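Local coordinates for protein LRIM1 (Anopheles gambiae, PDB 3O53) that pairs with the leucine-rich repeat protein APL1C in a heterodimeric complex that regulates complement-like immunity in the mosquito, at residues A[49-63]-A[72-84]. Sequence-based numbering, arbitrary orientation.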
loop_
_atom_site.group_PDB
_atom_site.type_symbol
_atom_site.label_atom_id
_atom_site.label_comp_id
_atom_site.label_asym_id
_atom_site.label_seq_id
_atom_site.Cartn_x
_atom_site.Cartn_y
_atom_site.Cartn_z
ATOM N N ILE A 49 -13.791 -4.833 -21.263
ATOM C CA ILE A 49 -14.453 -6.109 -21.082
ATOM C C ILE A 49 -15.574 -5.894 -20.087
ATOM O O ILE A 49 -15.419 -5.139 -19.134
ATOM C CB ILE A 49 -13.479 -7.191 -20.574
ATOM C CG1 ILE A 49 -14.170 -8.553 -20.537
ATOM C CG2 ILE A 49 -12.943 -6.823 -19.201
ATOM C CD1 ILE A 49 -13.207 -9.734 -20.564
ATOM N N SER A 50 -16.704 -6.545 -20.310
ATOM C CA SER A 50 -17.850 -6.358 -19.440
ATOM C C SER A 50 -18.085 -7.598 -18.600
ATOM O O SER A 50 -17.787 -8.715 -19.020
ATOM C CB SER A 50 -19.099 -6.059 -20.264
ATOM O OG SER A 50 -19.623 -7.248 -20.821
ATOM N N ALA A 51 -18.622 -7.392 -17.406
ATOM C CA ALA A 51 -19.054 -8.494 -16.569
ATOM C C ALA A 51 -20.009 -9.400 -17.350
ATOM O O ALA A 51 -19.948 -10.617 -17.230
ATOM C CB ALA A 51 -19.731 -7.963 -15.313
ATOM N N ALA A 52 -20.882 -8.801 -18.157
ATOM C CA ALA A 52 -21.871 -9.569 -18.921
ATOM C C ALA A 52 -21.198 -10.590 -19.829
ATOM O O ALA A 52 -21.675 -11.713 -19.972
ATOM C CB ALA A 52 -22.759 -8.628 -19.745
ATOM N N ASP A 53 -20.086 -10.195 -20.438
ATOM C CA ASP A 53 -19.298 -11.096 -21.277
ATOM C C ASP A 53 -18.830 -12.306 -20.481
ATOM O O ASP A 53 -18.728 -13.415 -21.007
ATOM C CB ASP A 53 -18.060 -10.377 -21.817
ATOM C CG ASP A 53 -18.394 -9.103 -22.564
ATOM O OD1 ASP A 53 -19.561 -8.941 -22.979
ATOM O OD2 ASP A 53 -17.484 -8.265 -22.736
ATOM N N LEU A 54 -18.527 -12.083 -19.210
ATOM C CA LEU A 54 -17.931 -13.125 -18.384
ATOM C C LEU A 54 -18.967 -13.830 -17.515
ATOM O O LEU A 54 -18.658 -14.820 -16.854
ATOM C CB LEU A 54 -16.833 -12.516 -17.511
ATOM C CG LEU A 54 -15.727 -11.849 -18.328
ATOM C CD1 LEU A 54 -14.837 -11.000 -17.446
ATOM C CD2 LEU A 54 -14.916 -12.899 -19.072
ATOM N N ALA A 55 -20.197 -13.325 -17.527
ATOM C CA ALA A 55 -21.249 -13.854 -16.668
ATOM C C ALA A 55 -21.438 -15.373 -16.787
ATOM O O ALA A 55 -21.663 -16.042 -15.784
ATOM C CB ALA A 55 -22.563 -13.139 -16.949
ATOM N N PRO A 56 -21.365 -15.921 -18.010
ATOM C CA PRO A 56 -21.659 -17.353 -18.167
ATOM C C PRO A 56 -20.600 -18.288 -17.573
ATOM O O PRO A 56 -20.813 -19.497 -17.521
ATOM C CB PRO A 56 -21.735 -17.524 -19.692
ATOM C CG PRO A 56 -20.976 -16.364 -20.238
ATOM C CD PRO A 56 -21.304 -15.244 -19.316
ATOM N N PHE A 57 -19.477 -17.738 -17.121
ATOM C CA PHE A 57 -18.410 -18.561 -16.568
ATOM C C PHE A 57 -18.511 -18.599 -15.050
ATOM O O PHE A 57 -17.767 -17.926 -14.348
ATOM C CB PHE A 57 -17.060 -18.034 -17.039
ATOM C CG PHE A 57 -16.937 -17.990 -18.535
ATOM C CD1 PHE A 57 -16.820 -19.165 -19.266
ATOM C CD2 PHE A 57 -16.974 -16.784 -19.217
ATOM C CE1 PHE A 57 -16.720 -19.134 -20.648
ATOM C CE2 PHE A 57 -16.876 -16.747 -20.603
ATOM C CZ PHE A 57 -16.746 -17.925 -21.317
ATOM N N THR A 58 -19.446 -19.410 -14.561
ATOM C CA THR A 58 -19.855 -19.381 -13.158
ATOM C C THR A 58 -18.857 -20.052 -12.225
ATOM O O THR A 58 -18.986 -19.968 -11.006
ATOM C CB THR A 58 -21.221 -20.074 -12.970
ATOM O OG1 THR A 58 -21.178 -21.390 -13.536
ATOM C CG2 THR A 58 -22.324 -19.277 -13.640
ATOM N N LYS A 59 -17.875 -20.737 -12.801
ATOM C CA LYS A 59 -16.827 -21.380 -12.014
ATOM C C LYS A 59 -15.501 -20.618 -12.106
ATOM O O LYS A 59 -14.490 -21.052 -11.562
ATOM C CB LYS A 59 -16.636 -22.831 -12.471
ATOM C CG LYS A 59 -17.829 -23.735 -12.193
ATOM C CD LYS A 59 -18.216 -23.710 -10.721
ATOM C CE LYS A 59 -19.334 -24.693 -10.415
ATOM N NZ LYS A 59 -18.899 -26.109 -10.559
ATOM N N LEU A 60 -15.509 -19.472 -12.778
ATOM C CA LEU A 60 -14.291 -18.693 -12.961
ATOM C C LEU A 60 -13.784 -18.119 -11.628
ATOM O O LEU A 60 -14.471 -17.331 -10.974
ATOM C CB LEU A 60 -14.548 -17.569 -13.963
ATOM C CG LEU A 60 -13.394 -16.614 -14.256
ATOM C CD1 LEU A 60 -12.342 -17.286 -15.126
ATOM C CD2 LEU A 60 -13.946 -15.371 -14.934
ATOM N N GLU A 61 -12.582 -18.534 -11.231
ATOM C CA GLU A 61 -11.962 -18.081 -9.986
ATOM C C GLU A 61 -10.786 -17.134 -10.208
ATOM O O GLU A 61 -10.458 -16.339 -9.334
ATOM C CB GLU A 61 -11.474 -19.291 -9.179
ATOM C CG GLU A 61 -12.596 -20.171 -8.677
ATOM C CD GLU A 61 -12.095 -21.363 -7.890
ATOM O OE1 GLU A 61 -10.941 -21.326 -7.412
ATOM O OE2 GLU A 61 -12.862 -22.339 -7.750
ATOM N N LEU A 62 -10.134 -17.217 -11.362
ATOM C CA LEU A 62 -8.973 -16.364 -11.615
ATOM C C LEU A 62 -9.065 -15.779 -13.005
ATOM O O LEU A 62 -9.317 -16.495 -13.969
ATOM C CB LEU A 62 -7.662 -17.150 -11.463
ATOM C CG LEU A 62 -6.367 -16.337 -11.603
ATOM C CD1 LEU A 62 -5.211 -17.006 -10.855
ATOM C CD2 LEU A 62 -6.006 -16.112 -13.065
ATOM N N LEU A 63 -8.853 -14.475 -13.102
ATOM C CA LEU A 63 -8.943 -13.772 -14.373
ATOM C C LEU A 63 -7.727 -12.880 -14.530
ATOM O O LEU A 63 -7.440 -12.056 -13.667
ATOM C CB LEU A 63 -10.219 -12.930 -14.419
ATOM C CG LEU A 63 -10.441 -12.095 -15.681
ATOM C CD1 LEU A 63 -10.566 -12.981 -16.917
ATOM C CD2 LEU A 63 -11.679 -11.222 -15.523
ATOM N N GLU A 72 -10.738 3.774 -18.300
ATOM C CA GLU A 72 -11.927 4.207 -17.575
ATOM C C GLU A 72 -12.355 3.184 -16.523
ATOM O O GLU A 72 -11.559 2.802 -15.672
ATOM C CB GLU A 72 -13.067 4.503 -18.554
ATOM C CG GLU A 72 -12.825 5.737 -19.405
ATOM C CD GLU A 72 -13.940 5.992 -20.406
ATOM O OE1 GLU A 72 -14.183 7.170 -20.730
ATOM O OE2 GLU A 72 -14.574 5.019 -20.866
ATOM N N THR A 73 -13.601 2.724 -16.586
ATOM C CA THR A 73 -14.145 1.866 -15.533
ATOM C C THR A 73 -14.068 0.373 -15.876
ATOM O O THR A 73 -14.491 -0.052 -16.948
ATOM C CB THR A 73 -15.607 2.252 -15.219
ATOM O OG1 THR A 73 -15.641 3.585 -14.692
ATOM C CG2 THR A 73 -16.216 1.301 -14.203
ATOM N N LEU A 74 -13.502 -0.412 -14.964
ATOM C CA LEU A 74 -13.533 -1.867 -15.060
ATOM C C LEU A 74 -14.445 -2.383 -13.955
ATOM O O LEU A 74 -14.062 -2.406 -12.778
ATOM C CB LEU A 74 -12.124 -2.472 -14.903
ATOM C CG LEU A 74 -12.116 -4.007 -14.902
ATOM C CD1 LEU A 74 -12.763 -4.528 -16.179
ATOM C CD2 LEU A 74 -10.710 -4.581 -14.737
ATOM N N ASP A 75 -15.658 -2.777 -14.329
ATOM C CA ASP A 75 -16.668 -3.151 -13.351
ATOM C C ASP A 75 -16.942 -4.638 -13.439
ATOM O O ASP A 75 -17.612 -5.107 -14.350
ATOM C CB ASP A 75 -17.970 -2.366 -13.571
ATOM C CG ASP A 75 -18.996 -2.613 -12.472
ATOM O OD1 ASP A 75 -18.862 -3.609 -11.721
ATOM O OD2 ASP A 75 -19.945 -1.812 -12.360
ATOM N N LEU A 76 -16.404 -5.380 -12.482
ATOM C CA LEU A 76 -16.582 -6.825 -12.444
ATOM C C LEU A 76 -17.205 -7.236 -11.124
ATOM O O LEU A 76 -16.990 -8.348 -10.646
ATOM C CB LEU A 76 -15.238 -7.516 -12.607
ATOM C CG LEU A 76 -14.497 -7.123 -13.879
ATOM C CD1 LEU A 76 -13.175 -7.875 -13.942
ATOM C CD2 LEU A 76 -15.354 -7.413 -15.107
ATOM N N GLU A 77 -17.972 -6.325 -10.538
ATOM C CA GLU A 77 -18.573 -6.545 -9.232
ATOM C C GLU A 77 -19.519 -7.743 -9.268
ATOM O O GLU A 77 -19.706 -8.427 -8.258
ATOM C CB GLU A 77 -19.333 -5.291 -8.794
ATOM C CG GLU A 77 -19.876 -5.352 -7.379
ATOM C CD GLU A 77 -20.507 -4.041 -6.938
ATOM O OE1 GLU A 77 -19.883 -2.975 -7.139
ATOM O OE2 GLU A 77 -21.626 -4.078 -6.384
ATOM N N SER A 78 -20.101 -7.993 -10.438
ATOM C CA SER A 78 -21.119 -9.032 -10.576
ATOM C C SER A 78 -20.529 -10.411 -10.844
ATOM O O SER A 78 -21.272 -11.382 -10.967
ATOM C CB SER A 78 -22.106 -8.677 -11.690
ATOM O OG SER A 78 -21.475 -8.724 -12.954
ATOM N N LEU A 79 -19.206 -10.503 -10.951
ATOM C CA LEU A 79 -18.553 -11.808 -11.036
ATOM C C LEU A 79 -18.360 -12.335 -9.619
ATOM O O LEU A 79 -17.337 -12.096 -8.975
ATOM C CB LEU A 79 -17.229 -11.720 -11.796
ATOM C CG LEU A 79 -17.350 -11.184 -13.229
ATOM C CD1 LEU A 79 -16.013 -11.284 -13.950
ATOM C CD2 LEU A 79 -18.439 -11.928 -14.010
ATOM N N SER A 80 -19.373 -13.048 -9.149
ATOM C CA SER A 80 -19.493 -13.447 -7.756
ATOM C C SER A 80 -18.468 -14.493 -7.309
ATOM O O SER A 80 -18.196 -14.619 -6.116
ATOM C CB SER A 80 -20.906 -13.986 -7.516
ATOM O OG SER A 80 -21.062 -14.468 -6.194
ATOM N N THR A 81 -17.911 -15.242 -8.256
ATOM C CA THR A 81 -17.028 -16.358 -7.914
ATOM C C THR A 81 -15.553 -15.980 -7.991
ATOM O O THR A 81 -14.705 -16.659 -7.423
ATOM C CB THR A 81 -17.292 -17.578 -8.822
ATOM O OG1 THR A 81 -18.592 -18.107 -8.539
ATOM C CG2 THR A 81 -16.251 -18.671 -8.594
ATOM N N LEU A 82 -15.253 -14.886 -8.682
ATOM C CA LEU A 82 -13.878 -14.443 -8.871
ATOM C C LEU A 82 -13.125 -14.282 -7.543
ATOM O O LEU A 82 -13.602 -13.612 -6.629
ATOM C CB LEU A 82 -13.872 -13.117 -9.635
ATOM C CG LEU A 82 -12.586 -12.803 -10.393
ATOM C CD1 LEU A 82 -12.364 -13.808 -11.519
ATOM C CD2 LEU A 82 -12.639 -11.374 -10.930
ATOM N N ARG A 83 -11.954 -14.911 -7.449
ATOM C CA ARG A 83 -11.112 -14.852 -6.254
ATOM C C ARG A 83 -9.830 -14.075 -6.517
ATOM O O ARG A 83 -9.305 -13.403 -5.638
ATOM C CB ARG A 83 -10.742 -16.270 -5.777
ATOM C CG ARG A 83 -11.941 -17.144 -5.443
ATOM C CD ARG A 83 -11.539 -18.604 -5.213
ATOM N NE ARG A 83 -10.831 -18.786 -3.948
ATOM C CZ ARG A 83 -10.297 -19.935 -3.539
ATOM N NH1 ARG A 83 -10.387 -21.023 -4.294
ATOM N NH2 ARG A 83 -9.670 -19.995 -2.369
ATOM N N THR A 84 -9.311 -14.177 -7.730
ATOM C CA THR A 84 -8.050 -13.536 -8.058
ATOM C C THR A 84 -8.233 -12.755 -9.343
ATOM O O THR A 84 -8.721 -13.286 -10.326
ATOM C CB THR A 84 -6.930 -14.582 -8.228
ATOM O OG1 THR A 84 -6.799 -15.326 -7.016
ATOM C CG2 THR A 84 -5.596 -13.920 -8.539
HETATM O O HOH W 1 -16.021 -2.937 -17.537
HETATM O O HOH W 2 -14.332 -2.340 -19.528
HETATM O O HOH W 3 -19.174 -4.684 -16.284
#
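Leu54 and Leu79 meet obliquely in the buried interior, Leu54 CD1 lying 3.7 Å from Leu79 CD1. The other Leu79 methyl, CD2, rests against the carbonyl oxygen of Ala51 on the helical turn 51-54. Leu76 sends its two methyls different ways: CD2 touches Ala51, while CD1 reaches Leu63 CD2 at 4.0 Å, the two side chains crossing at about a right angle. Leu82 starts away from 49-63, but with CG anti to its backbone N (chi1 -156°) its CD1 swings back to Leu63 CB at 3.7 Å and fills in beside Leu60, whose side chain runs the same way.

Where strand 62-64 runs parallel to 84-86, Glu61 O accepts from both Arg83 N and Thr84 N, the latter at 2.9 Å. Leu63 N returns a bond to Thr84 O. Beside these strands the Glu61 and Arg83 side chains lie alongside each other, their flat ends turned 54° apart; Arg83 NH1 makes a salt bridge to Glu61 OE1 at 3.2 Å, meeting it from above the carboxylate plane, and NH2 makes a second one to Glu102. Thr81 OG1 donates to Thr58 O (3.1 Å), with its CG2 against Leu60 O.

At the other end the backbones separate, and a water accepts from Ala51 N and donates to Asp75 O. Successive turns of the leucine-rich repeat solenoid are thus joined by apolar leucine contacts inside, parallel-strand bonds on one side and water on the other; the Glu61–Arg83–Glu102 series probably adds electrostatic attraction along the surface.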